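Local coordinates for protein ABC transporter (Thermotoga maritima, PDB 1JI0) that binds ATP and probably hydrolyses it to power the import of branched-chain amino acids, as the nucleotide-binding subunit of an ABC transporter, at residues G32-I38 with A206-L212; V86-I92 with Q146-R152; L160-P166 with T191-Q197. The contacts are given in a common frame with arbitrary orientation. Residue numbers count along the deposited sequence, not the author numbering.

Contact 1. Residues G32-I38 with A206-L212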
loop_
_atom_site.group_PDB
_atom_site.type_symbol
_atom_site.label_atom_id
_atom_site.label_comp_id
_atom_site.label_asym_id
_atom_site.label_seq_id
_atom_site.Cartn_x
_atom_site.Cartn_y
_atom_site.Cartn_z
ATOM N N GLY A 32 1.415 13.141 -2.794
ATOM C CA GLY A 32 0.858 13.549 -1.513
ATOM C C GLY A 32 -0.537 13.056 -1.183
ATOM O O GLY A 32 -1.087 13.419 -0.146
ATOM N N GLN A 33 -1.121 12.231 -2.045
ATOM C CA GLN A 33 -2.466 11.734 -1.778
ATOM C C GLN A 33 -2.502 10.267 -1.383
ATOM O O GLN A 33 -1.512 9.542 -1.512
ATOM C CB GLN A 33 -3.359 11.921 -3.015
ATOM C CG GLN A 33 -3.726 13.362 -3.325
ATOM C CD GLN A 33 -4.693 13.467 -4.491
ATOM O OE1 GLN A 33 -5.408 12.518 -4.798
ATOM N NE2 GLN A 33 -4.724 14.625 -5.138
ATOM N N ILE A 34 -3.653 9.841 -0.879
ATOM C CA ILE A 34 -3.867 8.445 -0.535
ATOM C C ILE A 34 -4.907 8.006 -1.549
ATOM O O ILE A 34 -6.011 8.555 -1.591
ATOM C CB ILE A 34 -4.464 8.262 0.877
ATOM C CG1 ILE A 34 -3.409 8.546 1.945
ATOM C CG2 ILE A 34 -5.014 6.834 1.019
ATOM C CD1 ILE A 34 -3.993 8.662 3.364
ATOM N N VAL A 35 -4.547 7.052 -2.394
ATOM C CA VAL A 35 -5.475 6.535 -3.388
ATOM C C VAL A 35 -5.774 5.098 -3.011
ATOM O O VAL A 35 -4.876 4.359 -2.629
ATOM C CB VAL A 35 -4.868 6.570 -4.809
ATOM C CG1 VAL A 35 -5.749 5.772 -5.772
ATOM C CG2 VAL A 35 -4.759 8.006 -5.282
ATOM N N THR A 36 -7.032 4.694 -3.104
ATOM C CA THR A 36 -7.356 3.336 -2.752
ATOM C C THR A 36 -8.026 2.572 -3.884
ATOM O O THR A 36 -8.797 3.116 -4.679
ATOM C CB THR A 36 -8.245 3.276 -1.482
ATOM O OG1 THR A 36 -8.406 1.907 -1.083
ATOM C CG2 THR A 36 -9.622 3.896 -1.749
ATOM N N LEU A 37 -7.684 1.296 -3.960
ATOM C CA LEU A 37 -8.242 0.398 -4.948
ATOM C C LEU A 37 -9.022 -0.588 -4.091
ATOM O O LEU A 37 -8.449 -1.264 -3.237
ATOM C CB LEU A 37 -7.106 -0.287 -5.704
ATOM C CG LEU A 37 -7.400 -1.319 -6.782
ATOM C CD1 LEU A 37 -8.279 -0.717 -7.881
ATOM C CD2 LEU A 37 -6.062 -1.797 -7.354
ATOM N N ILE A 38 -10.337 -0.628 -4.287
ATOM C CA ILE A 38 -11.188 -1.518 -3.514
ATOM C C ILE A 38 -11.952 -2.460 -4.427
ATOM O O ILE A 38 -12.056 -2.226 -5.629
ATOM C CB ILE A 38 -12.197 -0.720 -2.650
ATOM C CG1 ILE A 38 -13.147 0.084 -3.544
ATOM C CG2 ILE A 38 -11.442 0.224 -1.714
ATOM C CD1 ILE A 38 -14.211 0.847 -2.766
ATOM N N ALA A 206 -8.933 7.733 2.304
ATOM C CA ALA A 206 -8.424 8.070 0.985
ATOM C C ALA A 206 -8.933 9.376 0.390
ATOM O O ALA A 206 -9.988 9.888 0.768
ATOM C CB ALA A 206 -8.720 6.925 0.016
ATOM N N HIS A 207 -8.159 9.909 -0.549
ATOM C CA HIS A 207 -8.535 11.117 -1.262
ATOM C C HIS A 207 -9.333 10.718 -2.489
ATOM O O HIS A 207 -10.304 11.381 -2.864
ATOM C CB HIS A 207 -7.301 11.888 -1.731
ATOM C CG HIS A 207 -6.482 12.446 -0.613
ATOM N ND1 HIS A 207 -5.463 11.741 -0.013
ATOM C CD2 HIS A 207 -6.568 13.623 0.049
ATOM C CE1 HIS A 207 -4.957 12.457 0.976
ATOM N NE2 HIS A 207 -5.612 13.604 1.036
ATOM N N TYR A 208 -8.910 9.619 -3.109
ATOM C CA TYR A 208 -9.527 9.137 -4.338
ATOM C C TYR A 208 -9.623 7.624 -4.286
ATOM O O TYR A 208 -8.800 6.971 -3.646
ATOM C CB TYR A 208 -8.655 9.553 -5.523
ATOM C CG TYR A 208 -9.357 9.567 -6.858
ATOM C CD1 TYR A 208 -10.094 10.678 -7.264
ATOM C CD2 TYR A 208 -9.279 8.471 -7.718
ATOM C CE1 TYR A 208 -10.736 10.702 -8.501
ATOM C CE2 TYR A 208 -9.917 8.478 -8.957
ATOM C CZ TYR A 208 -10.643 9.597 -9.343
ATOM O OH TYR A 208 -11.263 9.618 -10.575
ATOM N N GLY A 209 -10.619 7.070 -4.965
ATOM C CA GLY A 209 -10.784 5.629 -4.968
ATOM C C GLY A 209 -11.137 5.054 -6.327
ATOM O O GLY A 209 -11.658 5.755 -7.199
ATOM N N TYR A 210 -10.853 3.766 -6.496
ATOM C CA TYR A 210 -11.150 3.041 -7.726
ATOM C C TYR A 210 -11.828 1.732 -7.320
ATOM O O TYR A 210 -11.352 1.032 -6.429
ATOM C CB TYR A 210 -9.868 2.716 -8.495
ATOM C CG TYR A 210 -9.151 3.899 -9.088
ATOM C CD1 TYR A 210 -8.205 4.611 -8.354
ATOM C CD2 TYR A 210 -9.407 4.301 -10.401
ATOM C CE1 TYR A 210 -7.525 5.696 -8.919
ATOM C CE2 TYR A 210 -8.738 5.377 -10.965
ATOM C CZ TYR A 210 -7.804 6.068 -10.223
ATOM O OH TYR A 210 -7.162 7.144 -10.784
ATOM N N VAL A 211 -12.944 1.409 -7.965
ATOM C CA VAL A 211 -13.663 0.182 -7.646
ATOM C C VAL A 211 -13.367 -0.852 -8.724
ATOM O O VAL A 211 -13.785 -0.704 -9.871
ATOM C CB VAL A 211 -15.188 0.421 -7.568
ATOM C CG1 VAL A 211 -15.893 -0.874 -7.182
ATOM C CG2 VAL A 211 -15.494 1.487 -6.535
ATOM N N LEU A 212 -12.630 -1.892 -8.339
ATOM C CA LEU A 212 -12.241 -2.970 -9.240
ATOM C C LEU A 212 -13.195 -4.167 -9.116
ATOM O O LEU A 212 -13.417 -4.687 -8.023
ATOM C CB LEU A 212 -10.802 -3.404 -8.915
ATOM C CG LEU A 212 -10.042 -4.431 -9.774
ATOM C CD1 LEU A 212 -9.710 -3.857 -11.146
ATOM C CD2 LEU A 212 -8.740 -4.805 -9.061
#

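Contact 2. Residues V86-I92 with Q146-R152. With ATP (adenosine-5'-triphosphate), chain B.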
loop_
_atom_site.group_PDB
_atom_site.type_symbol
_atom_site.label_atom_id
_atom_site.label_comp_id
_atom_site.label_asym_id
_atom_site.label_seq_id
_atom_site.Cartn_x
_atom_site.Cartn_y
_atom_site.Cartn_z
ATOM N N VAL A 86 4.107 -3.264 1.046
ATOM C CA VAL A 86 3.847 -4.008 2.277
ATOM C C VAL A 86 2.745 -4.968 1.838
ATOM O O VAL A 86 1.558 -4.628 1.866
ATOM C CB VAL A 86 3.318 -3.105 3.414
ATOM C CG1 VAL A 86 3.154 -3.925 4.686
ATOM C CG2 VAL A 86 4.286 -1.957 3.673
ATOM N N PRO A 87 3.132 -6.180 1.412
ATOM C CA PRO A 87 2.237 -7.240 0.936
ATOM C C PRO A 87 1.329 -7.809 2.012
ATOM O O PRO A 87 1.454 -7.464 3.182
ATOM C CB PRO A 87 3.210 -8.284 0.413
ATOM C CG PRO A 87 4.306 -8.201 1.437
ATOM C CD PRO A 87 4.501 -6.708 1.592
ATOM N N GLU A 88 0.407 -8.674 1.595
ATOM C CA GLU A 88 -0.504 -9.328 2.524
ATOM C C GLU A 88 0.308 -10.369 3.282
ATOM O O GLU A 88 1.293 -10.894 2.762
ATOM C CB GLU A 88 -1.637 -10.035 1.775
ATOM C CG GLU A 88 -2.756 -9.128 1.303
ATOM C CD GLU A 88 -3.873 -9.893 0.606
ATOM O OE1 GLU A 88 -3.651 -10.390 -0.520
ATOM O OE2 GLU A 88 -4.975 -10.001 1.191
ATOM N N GLY A 89 -0.099 -10.661 4.512
ATOM C CA GLY A 89 0.612 -11.652 5.294
ATOM C C GLY A 89 1.513 -11.088 6.370
ATOM O O GLY A 89 2.280 -11.831 6.978
ATOM N N ARG A 90 1.426 -9.783 6.606
ATOM C CA ARG A 90 2.234 -9.127 7.631
ATOM C C ARG A 90 3.626 -9.753 7.666
ATOM O O ARG A 90 4.133 -10.098 8.734
ATOM C CB ARG A 90 1.572 -9.296 9.002
ATOM C CG ARG A 90 0.053 -9.162 8.984
ATOM C CD ARG A 90 -0.561 -9.786 10.226
ATOM N NE ARG A 90 -2.013 -9.915 10.124
ATOM C CZ ARG A 90 -2.755 -10.659 10.942
ATOM N NH1 ARG A 90 -2.178 -11.341 11.925
ATOM N NH2 ARG A 90 -4.071 -10.728 10.779
ATOM N N ARG A 91 4.232 -9.911 6.494
ATOM C CA ARG A 91 5.554 -10.513 6.395
ATOM C C ARG A 91 6.590 -9.748 7.202
ATOM O O ARG A 91 6.819 -8.559 6.983
ATOM C CB ARG A 91 5.977 -10.598 4.929
ATOM C CG ARG A 91 5.008 -11.417 4.098
ATOM C CD ARG A 91 5.293 -11.333 2.615
ATOM N NE ARG A 91 4.153 -11.822 1.845
ATOM C CZ ARG A 91 4.070 -11.787 0.520
ATOM N NH1 ARG A 91 5.071 -11.284 -0.196
ATOM N NH2 ARG A 91 2.984 -12.245 -0.090
ATOM N N ILE A 92 7.208 -10.453 8.142
ATOM C CA ILE A 92 8.218 -9.881 9.018
ATOM C C ILE A 92 9.236 -10.986 9.326
ATOM O O ILE A 92 8.956 -12.163 9.113
ATOM C CB ILE A 92 7.561 -9.383 10.335
ATOM C CG1 ILE A 92 8.216 -8.084 10.780
ATOM C CG2 ILE A 92 7.665 -10.439 11.426
ATOM C CD1 ILE A 92 7.954 -6.930 9.838
ATOM N N GLN A 146 2.078 -6.431 11.767
ATOM C CA GLN A 146 1.576 -5.650 10.643
ATOM C C GLN A 146 2.147 -4.247 10.768
ATOM O O GLN A 146 2.600 -3.659 9.786
ATOM C CB GLN A 146 0.041 -5.598 10.669
ATOM C CG GLN A 146 -0.584 -4.734 9.579
ATOM C CD GLN A 146 -0.204 -5.185 8.179
ATOM O OE1 GLN A 146 -0.369 -6.353 7.824
ATOM N NE2 GLN A 146 0.303 -4.258 7.376
HETATM N N MSE A 147 2.132 -3.723 11.989
HETATM C CA MSE A 147 2.655 -2.390 12.256
HETATM C C MSE A 147 4.164 -2.370 12.033
HETATM O O MSE A 147 4.726 -1.350 11.624
HETATM C CB MSE A 147 2.333 -1.974 13.695
HETATM C CG MSE A 147 0.842 -1.981 14.023
HETATM SE SE MSE A 147 -0.229 -0.771 12.911
HETATM C CE MSE A 147 -0.656 0.583 14.242
ATOM N N LEU A 148 4.814 -3.499 12.305
ATOM C CA LEU A 148 6.260 -3.606 12.119
ATOM C C LEU A 148 6.586 -3.585 10.624
ATOM O O LEU A 148 7.510 -2.897 10.193
ATOM C CB LEU A 148 6.790 -4.898 12.761
ATOM C CG LEU A 148 8.306 -5.156 12.675
ATOM C CD1 LEU A 148 9.054 -3.909 13.069
ATOM C CD2 LEU A 148 8.701 -6.313 13.583
ATOM N N ALA A 149 5.813 -4.333 9.841
ATOM C CA ALA A 149 6.007 -4.387 8.391
ATOM C C ALA A 149 5.891 -2.982 7.803
ATOM O O ALA A 149 6.684 -2.580 6.945
ATOM C CB ALA A 149 4.972 -5.308 7.757
ATOM N N ILE A 150 4.897 -2.235 8.270
ATOM C CA ILE A 150 4.695 -0.869 7.801
ATOM C C ILE A 150 5.862 0.019 8.238
ATOM O O ILE A 150 6.313 0.876 7.483
ATOM C CB ILE A 150 3.370 -0.274 8.357
ATOM C CG1 ILE A 150 2.174 -1.028 7.772
ATOM C CG2 ILE A 150 3.280 1.208 8.028
ATOM C CD1 ILE A 150 0.852 -0.616 8.367
ATOM N N GLY A 151 6.345 -0.181 9.461
ATOM C CA GLY A 151 7.457 0.625 9.944
ATOM C C GLY A 151 8.713 0.408 9.116
ATOM O O GLY A 151 9.435 1.351 8.783
ATOM N N ARG A 152 8.977 -0.850 8.783
ATOM C CA ARG A 152 10.150 -1.196 7.984
ATOM C C ARG A 152 10.129 -0.461 6.649
ATOM O O ARG A 152 11.142 0.097 6.217
ATOM C CB ARG A 152 10.190 -2.708 7.745
ATOM C CG ARG A 152 11.375 -3.179 6.898
ATOM C CD ARG A 152 11.478 -4.693 6.932
ATOM N NE ARG A 152 10.307 -5.348 6.359
ATOM C CZ ARG A 152 10.042 -6.646 6.483
ATOM N NH1 ARG A 152 10.867 -7.430 7.169
ATOM N NH2 ARG A 152 8.965 -7.167 5.908
HETATM P PG ATP B . -5.934 -10.421 -2.340
HETATM O O1G ATP B . -6.507 -11.042 -1.132
HETATM O O2G ATP B . -5.707 -8.963 -2.241
HETATM O O3G ATP B . -4.824 -11.234 -2.952
HETATM P PB ATP B . -7.300 -9.791 -4.869
HETATM O O1B ATP B . -8.742 -9.480 -5.121
HETATM O O2B ATP B . -6.333 -8.712 -4.967
HETATM O O3B ATP B . -7.161 -10.471 -3.393
HETATM P PA ATP B . -5.841 -11.384 -6.860
HETATM O O1A ATP B . -4.547 -11.566 -6.186
HETATM O O2A ATP B . -5.879 -10.518 -8.068
HETATM O O3A ATP B . -6.957 -10.989 -5.784
HETATM O "O5'" ATP B . -6.387 -12.802 -7.223
HETATM C "C5'" ATP B . -7.659 -12.965 -7.857
HETATM C "C4'" ATP B . -7.524 -13.347 -9.287
HETATM O "O4'" ATP B . -6.925 -14.675 -9.321
HETATM C "C3'" ATP B . -8.859 -13.502 -9.970
HETATM O "O3'" ATP B . -8.838 -12.807 -11.232
HETATM C "C2'" ATP B . -9.021 -14.989 -10.112
HETATM O "O2'" ATP B . -9.800 -15.387 -11.235
HETATM C "C1'" ATP B . -7.567 -15.432 -10.348
HETATM N N9 ATP B . -7.263 -16.900 -10.152
HETATM C C8 ATP B . -6.132 -17.464 -9.597
HETATM N N7 ATP B . -6.118 -18.768 -9.558
HETATM C C5 ATP B . -7.335 -19.105 -10.134
HETATM C C6 ATP B . -7.955 -20.363 -10.405
HETATM N N6 ATP B . -7.352 -21.498 -10.094
HETATM N N1 ATP B . -9.184 -20.382 -10.993
HETATM C C2 ATP B . -9.782 -19.223 -11.303
HETATM N N3 ATP B . -9.311 -17.973 -11.104
HETATM C C4 ATP B . -8.054 -17.984 -10.503
HETATM O O HOH W 1 -0.302 -4.636 4.027
HETATM O O HOH W 2 -0.035 -7.649 5.564
HETATM O O HOH W 3 -3.222 -7.440 8.696
#

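Contact 3. Residues L160-P166 with T191-Q197. With ATP (adenosine-5'-triphosphate), chain B.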
loop_
_atom_site.group_PDB
_atom_site.type_symbol
_atom_site.label_atom_id
_atom_site.label_comp_id
_atom_site.label_asym_id
_atom_site.label_seq_id
_atom_site.Cartn_x
_atom_site.Cartn_y
_atom_site.Cartn_z
ATOM N N LEU A 160 6.750 6.050 -2.967
ATOM C CA LEU A 160 5.395 5.547 -3.145
ATOM C C LEU A 160 5.226 4.365 -2.198
ATOM O O LEU A 160 5.937 3.360 -2.315
ATOM C CB LEU A 160 5.179 5.079 -4.583
ATOM C CG LEU A 160 3.756 4.918 -5.142
ATOM C CD1 LEU A 160 3.638 3.558 -5.776
ATOM C CD2 LEU A 160 2.692 5.103 -4.066
ATOM N N LEU A 161 4.303 4.485 -1.250
ATOM C CA LEU A 161 4.063 3.393 -0.304
ATOM C C LEU A 161 2.805 2.637 -0.720
ATOM O O LEU A 161 1.706 3.208 -0.740
ATOM C CB LEU A 161 3.903 3.941 1.118
ATOM C CG LEU A 161 3.523 2.963 2.242
ATOM C CD1 LEU A 161 4.599 1.896 2.400
ATOM C CD2 LEU A 161 3.353 3.728 3.559
HETATM N N MSE A 162 2.969 1.363 -1.072
HETATM C CA MSE A 162 1.844 0.526 -1.477
HETATM C C MSE A 162 1.565 -0.456 -0.345
HETATM O O MSE A 162 2.497 -0.988 0.264
HETATM C CB MSE A 162 2.170 -0.233 -2.767
HETATM C CG MSE A 162 2.576 0.680 -3.928
HETATM SE SE MSE A 162 2.554 -0.168 -5.653
HETATM C CE MSE A 162 0.752 0.214 -6.155
HETATM N N MSE A 163 0.286 -0.685 -0.059
HETATM C CA MSE A 163 -0.102 -1.581 1.024
HETATM C C MSE A 163 -1.254 -2.474 0.577
HETATM O O MSE A 163 -2.266 -1.988 0.066
HETATM C CB MSE A 163 -0.516 -0.760 2.248
HETATM C CG MSE A 163 0.512 0.268 2.698
HETATM SE SE MSE A 163 -0.090 1.299 4.252
HETATM C CE MSE A 163 0.042 3.064 3.528
ATOM N N ASP A 164 -1.095 -3.779 0.767
ATOM C CA ASP A 164 -2.117 -4.736 0.366
ATOM C C ASP A 164 -2.856 -5.237 1.598
ATOM O O ASP A 164 -2.299 -5.976 2.419
ATOM C CB ASP A 164 -1.484 -5.917 -0.389
ATOM C CG ASP A 164 -2.511 -6.767 -1.123
ATOM O OD1 ASP A 164 -3.726 -6.505 -1.003
ATOM O OD2 ASP A 164 -2.110 -7.709 -1.831
ATOM N N GLU A 165 -4.112 -4.810 1.716
ATOM C CA GLU A 165 -4.993 -5.169 2.819
ATOM C C GLU A 165 -4.323 -5.085 4.180
ATOM O O GLU A 165 -4.221 -6.078 4.891
ATOM C CB GLU A 165 -5.556 -6.568 2.596
ATOM C CG GLU A 165 -6.096 -6.745 1.197
ATOM C CD GLU A 165 -7.389 -7.499 1.174
ATOM O OE1 GLU A 165 -8.253 -7.200 2.024
ATOM O OE2 GLU A 165 -7.549 -8.386 0.309
ATOM N N PRO A 166 -3.881 -3.882 4.567
ATOM C CA PRO A 166 -3.211 -3.605 5.843
ATOM C C PRO A 166 -4.052 -3.966 7.074
ATOM O O PRO A 166 -3.504 -4.229 8.146
ATOM C CB PRO A 166 -2.954 -2.098 5.789
ATOM C CG PRO A 166 -2.995 -1.774 4.326
ATOM C CD PRO A 166 -4.086 -2.642 3.802
ATOM N N THR A 191 3.087 9.564 -0.377
ATOM C CA THR A 191 2.058 9.186 -1.337
ATOM C C THR A 191 1.768 7.713 -1.107
ATOM O O THR A 191 2.692 6.902 -1.017
ATOM C CB THR A 191 2.554 9.392 -2.779
ATOM O OG1 THR A 191 2.966 10.753 -2.940
ATOM C CG2 THR A 191 1.450 9.075 -3.776
ATOM N N ILE A 192 0.491 7.369 -1.009
ATOM C CA ILE A 192 0.081 5.997 -0.739
ATOM C C ILE A 192 -0.927 5.402 -1.714
ATOM O O ILE A 192 -1.856 6.087 -2.150
ATOM C CB ILE A 192 -0.550 5.903 0.682
ATOM C CG1 ILE A 192 0.485 6.286 1.736
ATOM C CG2 ILE A 192 -1.105 4.495 0.935
ATOM C CD1 ILE A 192 -0.083 6.421 3.142
ATOM N N LEU A 193 -0.731 4.126 -2.054
ATOM C CA LEU A 193 -1.665 3.383 -2.901
ATOM C C LEU A 193 -2.109 2.251 -1.979
ATOM O O LEU A 193 -1.333 1.352 -1.649
ATOM C CB LEU A 193 -1.008 2.826 -4.175
ATOM C CG LEU A 193 -2.002 2.087 -5.098
ATOM C CD1 LEU A 193 -3.270 2.888 -5.240
ATOM C CD2 LEU A 193 -1.425 1.881 -6.477
ATOM N N LEU A 194 -3.362 2.325 -1.547
ATOM C CA LEU A 194 -3.934 1.377 -0.611
ATOM C C LEU A 194 -4.962 0.444 -1.236
ATOM O O LEU A 194 -5.964 0.898 -1.793
ATOM C CB LEU A 194 -4.585 2.167 0.534
ATOM C CG LEU A 194 -5.382 1.468 1.632
ATOM C CD1 LEU A 194 -4.427 0.672 2.532
ATOM C CD2 LEU A 194 -6.138 2.508 2.451
ATOM N N VAL A 195 -4.702 -0.859 -1.154
ATOM C CA VAL A 195 -5.622 -1.862 -1.665
ATOM C C VAL A 195 -6.327 -2.444 -0.438
ATOM O O VAL A 195 -5.675 -2.861 0.517
ATOM C CB VAL A 195 -4.879 -2.984 -2.413
ATOM C CG1 VAL A 195 -5.814 -4.154 -2.630
ATOM C CG2 VAL A 195 -4.367 -2.470 -3.753
ATOM N N GLU A 196 -7.655 -2.469 -0.458
ATOM C CA GLU A 196 -8.406 -2.968 0.686
ATOM C C GLU A 196 -9.709 -3.658 0.345
ATOM O O GLU A 196 -10.332 -3.394 -0.681
ATOM C CB GLU A 196 -8.704 -1.824 1.666
ATOM C CG GLU A 196 -7.721 -1.692 2.818
ATOM C CD GLU A 196 -7.821 -2.844 3.804
ATOM O OE1 GLU A 196 -8.725 -3.688 3.642
ATOM O OE2 GLU A 196 -7.003 -2.906 4.742
ATOM N N GLN A 197 -10.100 -4.561 1.226
ATOM C CA GLN A 197 -11.349 -5.282 1.090
ATOM C C GLN A 197 -12.310 -4.499 1.983
ATOM O O GLN A 197 -13.513 -4.449 1.732
ATOM C CB GLN A 197 -11.186 -6.720 1.584
ATOM C CG GLN A 197 -12.473 -7.514 1.647
ATOM C CD GLN A 197 -12.228 -9.009 1.557
ATOM O OE1 GLN A 197 -11.301 -9.538 2.180
ATOM N NE2 GLN A 197 -13.062 -9.700 0.782
HETATM P PG ATP B . -5.934 -10.421 -2.340
HETATM O O1G ATP B . -6.507 -11.042 -1.132
HETATM O O2G ATP B . -5.707 -8.963 -2.241
HETATM O O3G ATP B . -4.824 -11.234 -2.952
HETATM P PB ATP B . -7.300 -9.791 -4.869
HETATM O O1B ATP B . -8.742 -9.480 -5.121
HETATM O O2B ATP B . -6.333 -8.712 -4.967
HETATM O O3B ATP B . -7.161 -10.471 -3.393
HETATM P PA ATP B . -5.841 -11.384 -6.860
HETATM O O1A ATP B . -4.547 -11.566 -6.186
HETATM O O2A ATP B . -5.879 -10.518 -8.068
HETATM O O3A ATP B . -6.957 -10.989 -5.784
HETATM O "O5'" ATP B . -6.387 -12.802 -7.223
HETATM C "C5'" ATP B . -7.659 -12.965 -7.857
HETATM C "C4'" ATP B . -7.524 -13.347 -9.287
HETATM O "O4'" ATP B . -6.925 -14.675 -9.321
HETATM C "C3'" ATP B . -8.859 -13.502 -9.970
HETATM O "O3'" ATP B . -8.838 -12.807 -11.232
HETATM C "C2'" ATP B . -9.021 -14.989 -10.112
HETATM O "O2'" ATP B . -9.800 -15.387 -11.235
HETATM C "C1'" ATP B . -7.567 -15.432 -10.348
HETATM N N9 ATP B . -7.263 -16.900 -10.152
HETATM C C8 ATP B . -6.132 -17.464 -9.597
HETATM N N7 ATP B . -6.118 -18.768 -9.558
HETATM C C5 ATP B . -7.335 -19.105 -10.134
HETATM C C6 ATP B . -7.955 -20.363 -10.405
HETATM N N6 ATP B . -7.352 -21.498 -10.094
HETATM N N1 ATP B . -9.184 -20.382 -10.993
HETATM C C2 ATP B . -9.782 -19.223 -11.303
HETATM N N3 ATP B . -9.311 -17.973 -11.104
HETATM C C4 ATP B . -8.054 -17.984 -10.503
HETATM O O HOH W 4 -8.573 -6.199 4.472
#

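Contact 1. Residues G32-I38 with A206-L212
Strands 34-38 and 208-212 lie side by side and parallel in the central mixed sheet, their axes 4.7 Å apart. Thr36 N donates to Tyr208 O (2.9 Å), and Tyr210 N donates to Thr36 O (2.8 Å). Ile38 N then gives to Tyr210 O (2.9 Å) and Leu212 N to Ile38 O (2.8 Å). At the start a side chain joins in. Ile34 N donates to His207 ND1 (2.8 Å), while His207 N returns a bond to Ile34 O (2.7 Å). Ile34 O also takes a weak bond from Tyr208 N (3.4 Å). Gln33 CG sits over the face of the imidazole as a CH-pi contact. The amides of Val35 and Leu37 bond to strand 192-196 on the other side. The side-chain hydroxyls find partners outside the pair: Thr36 OG1 bonds Leu194 O, Tyr208 OH bonds Glu220 and Tyr210 OH bonds Lys28 N. Because Ile34 N bonds to ND1, that nitrogen must be unprotonated, so a neutral His207 would carry its proton on NE2.

Contact 2. Residues V86-I92 with Q146-R152
The loop that follows strand 83-86 packs on helix 142-154 through a small apolar patch and a set of waters. Segment 86-92 corresponds to the Q-loop of ABC ATPases, with Glu88 probably at the glutamine position. Gln146 belongs to the helix that follows the signature motif. Val86 points at the helix with chi1 t. Val86 CG1 lies 3.8 Å from Ala149 CB and 4.3 Å from Ile150 CG1. At the other end, Ile92 has an off-well chi1 of -142°. Its tip still turns to the helix: Ile92 CG1 is 3.4 Å from Leu148 CD2, and Ile92 CD1 is 4.0 Å from Ala149 CB. Ile92 CD1 also lies over one face of the Arg152 guanidinium. Arg152 is extended through chi2 and bends at chi3 (p), which brings Arg152 NH2 2.8 Å from Arg91 O.

Gln146 is t at chi1 and p at chi2, so its amide folds back to the loop. Water 2 bridges Gln146 OE1 (2.6 Å), Pro87 O (2.8 Å) and Arg90 N (2.8 Å), which donates to it. Water 3 lies 3.2 Å from Gln146 OE1 and accepts from Arg90 NE (3.1 Å). The Arg90 side chain is extended beyond chi1, and its NH2 reaches Leu168 O. Its backbone is left-handed, directly after Gly89 with positive phi, and the chain turns here.

The Glu88 CA-CB bond points away from the helix, and its carboxylate lies beside the ATP gamma-phosphate. Glu88 OE1 is modelled unusually close to ATP PG (2.9 Å), so no interaction type is assigned. Apolar packing at both ends and waters between polar groups thus join loop and helix, with no clear direct hydrogen bond.

Contact 3. Residues L160-P166 with T191-Q197
Strands 160-164 and 192-196 are the two strands of a right-handed beta-alpha-beta crossover, joined through helix 172-187, in the P-loop NTPase core. They run parallel with axes 4.7 Å apart. Thr191 opens the pairing: its O accepts from Leu161 N (2.9 Å), while its hydroxyl bonds Gly32 N. Ile192 pairs with Leu161 on the face that also holds Met163 and Leu194. Ile192 CA makes a CA-H...O contact with Leu161 O (3.2 Å).

Leu193 bonds in both directions. Leu193 N donates to Leu161 O (2.9 Å), and Leu193 O accepts from Met163 N (3.0 Å). Its side chain lies on the other face with Met162, which is modelled, like Met163, as selenomethionine. Leu194 packs its CD1 3.4 Å from Pro166 CG, beneath helix 172-187. Val195 N donates to Met163 O (2.9 Å), and Val195 O takes the last bond, from Glu165 N (2.8 Å). The Val195 side chain rests on Lys45 of the P-loop and shares a face with Asp164; Val195 CG1 is 3.5 Å from Asp164 OD1. Asp164 fits the Walker B aspartate of ABC ATPases. Its OD2 bonds Thr46, and Asp164 OD1 lies 3.4 Å from ATP O2G.

Glu196 holds Ser167 by its carboxylate. It faces Glu165, which occupies the place of the family's probable catalytic glutamate, with Glu165 OE2 3.2 Å from ATP O1G. Gln197 N bonds Glu196 OE1. Glu165 OE1 and Glu196 OE1 are like charges 3.9 Å apart, and water 4 bridges them, donating to Glu165 OE1 (2.7 Å) and to Glu196 OE1 (2.6 Å).

How the contacts relate
Contacts 1 and 3 are neighbours in one sheet, with centres 9 Å apart. Strands 34-38 and 192-196 join them: Val35 O lies 2.8 Å from Leu194 N. Contact 2 attaches at the other side of contact 3, where Val86 N is 2.9 Å from Met162 O and Val86 O is 3.0 Å from Asp164 N. Contacts 1 and 2 do not touch; their centres are 20 Å apart, on opposite sides of the chain's centre. Contacts 2 and 3 both reach the ATP, through Glu88 and through Asp164 and Glu165. In contact 1 the side chain of Leu212 comes to about 6 Å from the nucleotide. Contacts 2 and 3 are both nested within the chain loop closed by contact 1.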